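PDB 4P4M: DNA polymerase beta, which catalyses template-directed addition of deoxynucleotides to DNA as a type-X family polymerase, and probably fills gaps during base excision repair. Local coordinates for residues T290-F295 against E374-P378; K306-L310 against V362-G367; Y313-L318 against L349-V354. Residue numbers count along the deposited sequence, not the author numbering.

Interaction 1: residues T290-F295 against E374-P378; sequences TGSKNF and ENRDP. With D3T (2',3'-dideoxy-thymidine-5'-triphosphate), chain D.
At the nucleotide-binding edge of the polymerase beta thumb, the C-terminal tail E374-P378 closes over the N-terminus of helix 293-305. Before that helix, G291 leaves the preceding helix with positive phi (67/-150), and a cis peptide bond joins it to S292, the N-cap. The tail is irregular; nearest CA pairs are S292 with D377 (5.7 Å) and F295 with P378 (6.0 Å). S292 N donates to R376 O at 3.1 Å, nearly straight, while S292 OG (chi1 p) accepts the capping bond from F295 N at 3.2 Å. A water links S292 OG (2.8 Å) to P378 O (2.6 Å), and another joins G291 O (2.6 Å) to R376 NH1 (2.9 Å). The R376 guanidinium is further satisfied by a salt bridge from NH2 to E359 and a hydrogen bond from NE to A371 O; the D377 carboxylate is held by R189 and H191, OD1 lying 3.9 Å from S292 CB. T290 OG1 pairs with M286 O and R188. G291 and K293 belong to the dideoxythymidine triphosphate pocket: G291 CA lies 3.6 Å from C2' of the nucleotide, where a CB would clash with its sugar, and K293 CE is 3.5 Å from O4 of its base. F295 (chi1 t) packs CB against P378 CD at 3.8 Å, and one face of its ring receives a CH-pi contact from R376 CD, 3.8 Å from the centroid.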
# COMPACT_ATOMS: atom_id res chain seq x y z
N THR A 290 -0.26 -7.54 -4.58
CA THR A 290 -1.44 -8.38 -4.84
C THR A 290 -1.76 -9.28 -3.64
O THR A 290 -2.92 -9.49 -3.30
CB THR A 290 -1.28 -9.21 -6.15
OG1 THR A 290 -1.14 -8.31 -7.26
CG2 THR A 290 -2.52 -10.10 -6.40
N GLY A 291 -0.74 -9.82 -2.97
CA GLY A 291 -0.98 -10.65 -1.80
C GLY A 291 -1.68 -11.96 -2.17
O GLY A 291 -1.49 -12.46 -3.29
N SER A 292 -2.50 -12.52 -1.28
CA SER A 292 -2.84 -11.98 0.03
C SER A 292 -1.65 -11.89 0.97
O SER A 292 -0.55 -12.34 0.65
CB SER A 292 -3.88 -12.90 0.70
OG SER A 292 -3.24 -14.12 1.08
N LYS A 293 -1.88 -11.31 2.15
CA LYS A 293 -0.86 -11.29 3.20
C LYS A 293 -0.29 -12.68 3.50
O LYS A 293 0.93 -12.87 3.55
CB LYS A 293 -1.42 -10.67 4.48
CG LYS A 293 -0.50 -10.80 5.69
CD LYS A 293 -1.25 -10.48 6.98
CE LYS A 293 -0.31 -10.44 8.18
NZ LYS A 293 0.36 -11.75 8.40
N ASN A 294 -1.17 -13.66 3.72
CA ASN A 294 -0.71 -15.01 4.07
C ASN A 294 0.07 -15.64 2.91
O ASN A 294 1.04 -16.36 3.12
CB ASN A 294 -1.86 -15.94 4.48
CG ASN A 294 -2.50 -15.56 5.81
OD1 ASN A 294 -1.77 -14.81 6.64
ND2 ASN A 294 -3.64 -15.92 6.09
N PHE A 295 -0.39 -15.37 1.69
CA PHE A 295 0.33 -15.86 0.51
C PHE A 295 1.77 -15.32 0.45
O PHE A 295 2.71 -16.08 0.18
CB PHE A 295 -0.44 -15.50 -0.77
CG PHE A 295 0.31 -15.80 -2.05
CD1 PHE A 295 0.22 -17.05 -2.65
CD2 PHE A 295 1.08 -14.82 -2.66
CE1 PHE A 295 0.90 -17.33 -3.83
CE2 PHE A 295 1.76 -15.09 -3.83
CZ PHE A 295 1.67 -16.35 -4.41
N GLU A 374 -6.46 -14.81 -8.39
CA GLU A 374 -7.71 -15.19 -7.73
C GLU A 374 -7.58 -16.46 -6.88
O GLU A 374 -8.49 -16.79 -6.12
CB GLU A 374 -8.82 -15.39 -8.76
CG GLU A 374 -8.49 -16.46 -9.79
CD GLU A 374 -9.37 -16.36 -11.01
OE1 GLU A 374 -8.87 -15.96 -12.08
OE2 GLU A 374 -10.58 -16.68 -10.89
N ASN A 375 -6.47 -17.16 -7.01
CA ASN A 375 -6.20 -18.33 -6.18
C ASN A 375 -5.10 -18.08 -5.14
O ASN A 375 -4.43 -19.01 -4.68
CB ASN A 375 -5.85 -19.54 -7.05
CG ASN A 375 -7.00 -19.93 -7.98
OD1 ASN A 375 -6.81 -20.14 -9.18
ND2 ASN A 375 -8.20 -20.02 -7.41
N ARG A 376 -4.90 -16.82 -4.77
CA ARG A 376 -3.89 -16.49 -3.77
C ARG A 376 -4.51 -16.08 -2.44
O ARG A 376 -4.16 -15.04 -1.88
CB ARG A 376 -2.93 -15.40 -4.30
CG ARG A 376 -2.11 -15.86 -5.52
CD ARG A 376 -1.18 -14.75 -6.06
NE ARG A 376 -0.82 -15.02 -7.47
CZ ARG A 376 -0.23 -14.14 -8.27
NH1 ARG A 376 0.08 -12.92 -7.82
NH2 ARG A 376 0.03 -14.47 -9.54
N ASP A 377 -5.42 -16.91 -1.92
CA ASP A 377 -6.04 -16.64 -0.62
C ASP A 377 -5.90 -17.84 0.34
O ASP A 377 -6.91 -18.39 0.79
CB ASP A 377 -7.51 -16.25 -0.78
CG ASP A 377 -7.69 -14.79 -1.21
OD1 ASP A 377 -7.50 -13.90 -0.37
OD2 ASP A 377 -8.02 -14.55 -2.38
N PRO A 378 -4.66 -18.22 0.68
CA PRO A 378 -4.46 -19.38 1.56
C PRO A 378 -4.86 -19.10 3.01
O PRO A 378 -4.96 -17.96 3.46
CB PRO A 378 -2.95 -19.63 1.47
CG PRO A 378 -2.37 -18.29 1.16
CD PRO A 378 -3.37 -17.63 0.25
OXT PRO A 378 -5.09 -20.04 3.78
PA D3T D . -4.38 -5.00 2.13
O1A D3T D . -4.84 -3.78 1.42
O2A D3T D . -4.14 -4.81 3.60
O5' D3T D . -2.67 -4.83 1.64
C5' D3T D . -2.46 -4.89 0.32
C4' D3T D . -1.28 -5.89 -0.03
O4' D3T D . -0.16 -5.66 0.82
C1' D3T D . 0.46 -6.87 1.12
N1 D3T D . 0.60 -7.01 2.60
C6 D3T D . -0.46 -6.64 3.41
C2 D3T D . 1.80 -7.59 3.16
O2 D3T D . 2.72 -7.93 2.46
N3 D3T D . 1.85 -7.73 4.58
C4 D3T D . 0.80 -7.34 5.29
O4 D3T D . 0.88 -7.48 6.63
C5 D3T D . -0.41 -6.77 4.79
C5M D3T D . -1.49 -6.39 5.72
C2' D3T D . -0.40 -8.03 0.57
C3' D3T D . -1.71 -7.35 0.24
O3A D3T D . -4.59 -6.43 1.58
PB D3T D . -5.92 -6.82 0.52
O1B D3T D . -5.69 -5.82 -0.56
O2B D3T D . -5.43 -8.21 0.23
O3B D3T D . -7.32 -6.78 1.15
PG D3T D . -8.48 -5.56 1.40
O1G D3T D . -7.90 -4.28 0.88
O2G D3T D . -8.64 -5.57 2.91
O3G D3T D . -9.68 -6.02 0.60
O HOH W 1 0.42 -12.13 -5.08
O HOH W 2 -5.20 -15.55 2.51

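Interaction 2: residues K306-L310 against V362-G367; sequences KGYLL and VFDVLG. With nucleotides of chain C.
Y308 (chi1 m) lays its ring obliquely against L366 and V365, with CD1 4.0 Å from L366 CD2 and CZ 3.8 Å from V365 CG1. Two residues along strand 308-310, L310 (t, p) points the same way, its CD1 4.2 Å from V362 CG1 and its CD2 4.3 Å from L366 CD1, so that L366 (m, t) meets both side chains. The strand packs on the end of helix 359-365 in the thumb, with K306 CA 7.2 Å from L366 CA and L310 CA 9.1 Å from V362 CA. Helix 293-305, before the strand, and helix 359-365 both finish in Schellman motifs, at G307 (85/24) and G367 (65/31), where G367 N bonds to D364 O at 3.1 Å. No direct hydrogen bond crosses the contact; a water joins Y308 OH (2.7 Å) to V365 O (3.0 Å). K306 stretches across the helix end, bringing CE to 3.2 Å from L366 O. L309 CD1 lies 3.5 Å from OP1 of DT2 in DNA chain C.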
# COMPACT_ATOMS: atom_id res chain seq x y z
N LYS A 306 15.27 -21.79 0.46
CA LYS A 306 16.15 -22.01 -0.69
C LYS A 306 17.34 -21.04 -0.75
O LYS A 306 18.09 -21.04 -1.72
CB LYS A 306 15.35 -21.96 -1.99
CG LYS A 306 14.39 -23.14 -2.14
CD LYS A 306 13.75 -23.17 -3.51
CE LYS A 306 12.97 -24.46 -3.72
NZ LYS A 306 13.85 -25.65 -3.83
N GLY A 307 17.50 -20.24 0.29
CA GLY A 307 18.62 -19.32 0.36
C GLY A 307 18.40 -17.99 -0.36
O GLY A 307 19.37 -17.33 -0.76
N TYR A 308 17.13 -17.60 -0.52
CA TYR A 308 16.78 -16.33 -1.15
C TYR A 308 16.14 -15.34 -0.17
O TYR A 308 15.60 -15.74 0.87
CB TYR A 308 15.79 -16.55 -2.30
CG TYR A 308 16.37 -17.26 -3.50
CD1 TYR A 308 16.40 -18.65 -3.55
CD2 TYR A 308 16.85 -16.55 -4.60
CE1 TYR A 308 16.92 -19.31 -4.66
CE2 TYR A 308 17.37 -17.21 -5.71
CZ TYR A 308 17.40 -18.59 -5.73
OH TYR A 308 17.91 -19.25 -6.82
N LEU A 309 16.21 -14.07 -0.55
CA LEU A 309 15.39 -13.00 0.03
C LEU A 309 14.40 -12.52 -1.03
O LEU A 309 14.80 -12.16 -2.14
CB LEU A 309 16.28 -11.81 0.43
CG LEU A 309 15.53 -10.50 0.75
CD1 LEU A 309 14.83 -10.62 2.10
CD2 LEU A 309 16.48 -9.29 0.74
N LEU A 310 13.11 -12.55 -0.70
CA LEU A 310 12.06 -12.02 -1.58
C LEU A 310 11.36 -10.81 -0.94
O LEU A 310 10.88 -10.89 0.21
CB LEU A 310 11.02 -13.11 -1.89
CG LEU A 310 9.85 -12.70 -2.80
CD1 LEU A 310 10.37 -12.31 -4.19
CD2 LEU A 310 8.80 -13.82 -2.90
N VAL A 362 9.21 -16.03 -10.75
CA VAL A 362 9.47 -16.16 -9.31
C VAL A 362 8.98 -17.51 -8.77
O VAL A 362 9.71 -18.18 -8.03
CB VAL A 362 8.83 -15.00 -8.50
CG1 VAL A 362 9.10 -15.17 -7.00
CG2 VAL A 362 9.36 -13.65 -9.00
N PHE A 363 7.75 -17.89 -9.12
CA PHE A 363 7.24 -19.21 -8.73
C PHE A 363 8.23 -20.30 -9.17
O PHE A 363 8.57 -21.21 -8.40
CB PHE A 363 5.87 -19.49 -9.38
CG PHE A 363 4.69 -18.76 -8.74
CD1 PHE A 363 4.26 -17.53 -9.24
CD2 PHE A 363 3.96 -19.34 -7.71
CE1 PHE A 363 3.15 -16.87 -8.68
CE2 PHE A 363 2.85 -18.70 -7.15
CZ PHE A 363 2.45 -17.47 -7.64
N ASP A 364 8.70 -20.21 -10.41
CA ASP A 364 9.57 -21.24 -10.99
C ASP A 364 10.90 -21.39 -10.26
O ASP A 364 11.34 -22.50 -9.96
CB ASP A 364 9.85 -20.96 -12.48
CG ASP A 364 8.61 -21.10 -13.36
OD1 ASP A 364 7.64 -21.75 -12.93
OD2 ASP A 364 8.62 -20.57 -14.49
N VAL A 365 11.56 -20.27 -9.99
CA VAL A 365 12.86 -20.28 -9.30
C VAL A 365 12.70 -20.82 -7.88
O VAL A 365 13.62 -21.44 -7.33
CB VAL A 365 13.50 -18.89 -9.31
CG1 VAL A 365 14.73 -18.83 -8.38
CG2 VAL A 365 13.89 -18.50 -10.73
N LEU A 366 11.53 -20.59 -7.28
CA LEU A 366 11.30 -21.05 -5.91
C LEU A 366 10.69 -22.45 -5.84
O LEU A 366 10.38 -22.95 -4.75
CB LEU A 366 10.42 -20.04 -5.16
CG LEU A 366 11.07 -18.67 -4.95
CD1 LEU A 366 10.14 -17.76 -4.15
CD2 LEU A 366 12.45 -18.78 -4.28
N GLY A 367 10.51 -23.08 -6.99
CA GLY A 367 9.93 -24.41 -7.05
C GLY A 367 8.49 -24.54 -6.59
O GLY A 367 8.10 -25.59 -6.07
P DT C 2 12.37 -12.52 5.28
OP1 DT C 2 13.20 -13.01 4.15
OP2 DT C 2 12.89 -12.58 6.67
O5' DT C 2 11.97 -11.00 5.00
C5' DT C 2 11.47 -10.65 3.71
C4' DT C 2 10.88 -9.26 3.77
O4' DT C 2 9.66 -9.27 4.56
C3' DT C 2 11.79 -8.17 4.37
O3' DT C 2 12.23 -7.37 3.27
C2' DT C 2 10.87 -7.42 5.33
C1' DT C 2 9.47 -7.93 4.96
N1 DT C 2 8.45 -7.82 6.05
C2 DT C 2 7.26 -7.16 5.79
O2 DT C 2 6.98 -6.66 4.72
N3 DT C 2 6.39 -7.08 6.84
C4 DT C 2 6.58 -7.60 8.10
O4 DT C 2 5.71 -7.47 8.96
C5 DT C 2 7.82 -8.29 8.32
C7 DT C 2 8.12 -8.89 9.68
C6 DT C 2 8.70 -8.36 7.30
O HOH W 3 16.63 -21.62 -7.23

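Interaction 3: residues Y313-L318 against L349-V354; sequences YGLFKL and LEDKRV. With nucleotides of chain C.
Backbone hydrogen bonds set the register between strand 315-317 and the segment after helix 347-350: V354 N donates to L315 O and K317 N to K352 O, both at 2.9 Å. They flank an isolated antiparallel bridge, F316 with R353 forming a non-hydrogen-bonded pair, CA atoms 4.4 Å apart. A type I turn from E350 to R353, closed by R353 N to E350 O at 3.0 Å, leads the chain into this pairing. Polar side-chain contacts centre on R353 (chi1 t), whose NH1 donates to Y313 O at 2.9 Å, while its NE forms a salt bridge with E350 OE2 (2.7 Å) and NH2 bonds to E350 OE1 (2.9 Å); a face of this guanidinium packs on F316 CZ. One water bridges L315 N (2.9 Å), R353 NH1 (3.2 Å) and V354 O (2.9 Å). G314 permits this approach, since a CB would clash with R353 NH1. Among apolar contacts, F316 (chi1 m) takes L349 CG over one ring face, 4.1 Å from the centroid. L318 CD2 meets L349 CD1 at 4.2 Å. Y313 OH donates to OP1 of DC4 in DNA chain C at 2.7 Å. The bridge joins the thumb's two-stranded hairpin 308-317 to segment 349-354 beside the bound DNA.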
# COMPACT_ATOMS: atom_id res chain seq x y z
N TYR A 313 11.06 -5.38 -4.08
CA TYR A 313 12.11 -4.83 -4.93
C TYR A 313 12.82 -5.88 -5.78
O TYR A 313 13.40 -5.54 -6.83
CB TYR A 313 13.12 -4.06 -4.08
CG TYR A 313 12.47 -2.95 -3.28
CD1 TYR A 313 11.83 -1.90 -3.93
CD2 TYR A 313 12.50 -2.95 -1.89
CE1 TYR A 313 11.22 -0.88 -3.20
CE2 TYR A 313 11.90 -1.93 -1.16
CZ TYR A 313 11.26 -0.89 -1.83
OH TYR A 313 10.67 0.14 -1.13
N GLY A 314 12.79 -7.14 -5.36
CA GLY A 314 13.43 -8.17 -6.16
C GLY A 314 13.51 -9.54 -5.50
O GLY A 314 13.04 -9.72 -4.38
N LEU A 315 14.08 -10.49 -6.24
CA LEU A 315 14.40 -11.82 -5.71
C LEU A 315 15.92 -11.90 -5.65
O LEU A 315 16.58 -11.75 -6.68
CB LEU A 315 13.85 -12.91 -6.66
CG LEU A 315 14.17 -14.38 -6.35
CD1 LEU A 315 13.54 -14.83 -5.02
CD2 LEU A 315 13.73 -15.30 -7.49
N PHE A 316 16.48 -12.10 -4.45
CA PHE A 316 17.93 -11.98 -4.25
C PHE A 316 18.52 -13.29 -3.72
O PHE A 316 18.04 -13.83 -2.72
CB PHE A 316 18.25 -10.82 -3.28
CG PHE A 316 17.67 -9.50 -3.71
CD1 PHE A 316 18.35 -8.69 -4.61
CD2 PHE A 316 16.43 -9.08 -3.23
CE1 PHE A 316 17.80 -7.47 -5.03
CE2 PHE A 316 15.87 -7.87 -3.64
CZ PHE A 316 16.56 -7.06 -4.54
N LYS A 317 19.55 -13.81 -4.39
CA LYS A 317 20.13 -15.09 -4.01
C LYS A 317 21.27 -14.87 -3.02
O LYS A 317 22.35 -14.42 -3.39
CB LYS A 317 20.65 -15.84 -5.25
CG LYS A 317 21.00 -17.33 -4.99
CD LYS A 317 21.38 -18.03 -6.30
CE LYS A 317 21.83 -19.46 -6.08
NZ LYS A 317 20.77 -20.30 -5.50
N LEU A 318 21.00 -15.20 -1.75
CA LEU A 318 21.94 -14.89 -0.67
C LEU A 318 23.00 -15.98 -0.49
O LEU A 318 24.11 -15.70 -0.07
CB LEU A 318 21.20 -14.66 0.65
CG LEU A 318 20.09 -13.59 0.66
CD1 LEU A 318 19.49 -13.43 2.05
CD2 LEU A 318 20.61 -12.25 0.15
N LEU A 349 23.64 -5.88 -2.21
CA LEU A 349 22.42 -6.67 -2.38
C LEU A 349 22.00 -6.75 -3.85
O LEU A 349 21.60 -7.81 -4.35
CB LEU A 349 21.30 -6.08 -1.51
CG LEU A 349 19.94 -6.77 -1.51
CD1 LEU A 349 20.07 -8.26 -1.16
CD2 LEU A 349 18.99 -6.07 -0.52
N GLU A 350 22.11 -5.63 -4.56
CA GLU A 350 21.78 -5.62 -5.99
C GLU A 350 22.60 -6.67 -6.76
O GLU A 350 22.08 -7.29 -7.69
CB GLU A 350 21.98 -4.21 -6.57
CG GLU A 350 21.61 -4.06 -8.05
CD GLU A 350 20.13 -4.32 -8.35
OE1 GLU A 350 19.25 -3.98 -7.53
OE2 GLU A 350 19.86 -4.87 -9.44
N ASP A 351 23.85 -6.88 -6.35
CA ASP A 351 24.70 -7.88 -6.99
C ASP A 351 24.13 -9.30 -6.89
O ASP A 351 24.49 -10.18 -7.68
CB ASP A 351 26.11 -7.88 -6.38
CG ASP A 351 26.93 -6.67 -6.78
OD1 ASP A 351 26.63 -6.06 -7.83
OD2 ASP A 351 27.88 -6.33 -6.04
N LYS A 352 23.26 -9.52 -5.90
CA LYS A 352 22.64 -10.83 -5.68
C LYS A 352 21.35 -11.04 -6.46
O LYS A 352 20.76 -12.12 -6.41
CB LYS A 352 22.33 -11.03 -4.19
CG LYS A 352 23.51 -10.79 -3.24
CD LYS A 352 24.57 -11.85 -3.39
CE LYS A 352 25.54 -11.83 -2.21
NZ LYS A 352 26.46 -10.66 -2.29
N ARG A 353 20.90 -10.01 -7.18
CA ARG A 353 19.60 -10.07 -7.85
C ARG A 353 19.52 -11.17 -8.90
O ARG A 353 20.41 -11.31 -9.75
CB ARG A 353 19.23 -8.73 -8.50
CG ARG A 353 17.88 -8.77 -9.27
CD ARG A 353 17.59 -7.49 -10.09
NE ARG A 353 17.54 -6.30 -9.24
CZ ARG A 353 16.44 -5.88 -8.60
NH1 ARG A 353 15.31 -6.55 -8.72
NH2 ARG A 353 16.49 -4.79 -7.85
N VAL A 354 18.44 -11.95 -8.85
CA VAL A 354 18.07 -12.81 -9.97
C VAL A 354 17.01 -12.05 -10.76
O VAL A 354 15.88 -11.86 -10.28
CB VAL A 354 17.49 -14.16 -9.51
CG1 VAL A 354 16.92 -14.95 -10.70
CG2 VAL A 354 18.55 -14.97 -8.77
P DC C 4 11.24 0.19 2.57
OP1 DC C 4 11.73 0.65 1.25
OP2 DC C 4 12.15 0.12 3.73
O5' DC C 4 10.00 1.11 3.00
C5' DC C 4 8.86 1.24 2.15
C4' DC C 4 7.95 2.35 2.65
O4' DC C 4 7.23 1.86 3.82
C3' DC C 4 8.64 3.65 3.05
O3' DC C 4 7.80 4.70 2.57
C2' DC C 4 8.72 3.55 4.58
C1' DC C 4 7.51 2.67 4.94
N1 DC C 4 7.72 1.74 6.10
C2 DC C 4 6.73 1.65 7.08
O2 DC C 4 5.72 2.36 6.95
N3 DC C 4 6.89 0.82 8.14
C4 DC C 4 8.00 0.08 8.23
N4 DC C 4 8.11 -0.73 9.29
C5 DC C 4 9.04 0.15 7.24
C6 DC C 4 8.86 0.98 6.20
O HOH W 4 14.58 -9.67 -8.96

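In the fold
All three contacts lie within the thumb range and are nested. From the N-terminal side, T290-F295 joins helix 282-290 to helix 293-305 and meets the C-terminal tail, so interaction 1 closes the outermost loop. The helix runs into strand 308-310 and then into strand 315-317, where interaction 3 closes the innermost loop with residues just after helix 347-350. The chain returns to 362-367 at the end of helix 359-365, where interaction 2 closes the middle loop, before reaching the tail. Interactions 2 and 3 have centres about 11 Å apart and share the antiparallel sheet, L309 N lying 2.9 Å from F316 O. Interactions 1 and 2 touch where F295 CZ lies 3.5 Å from F363 CZ, whereas interactions 1 and 3 do not meet.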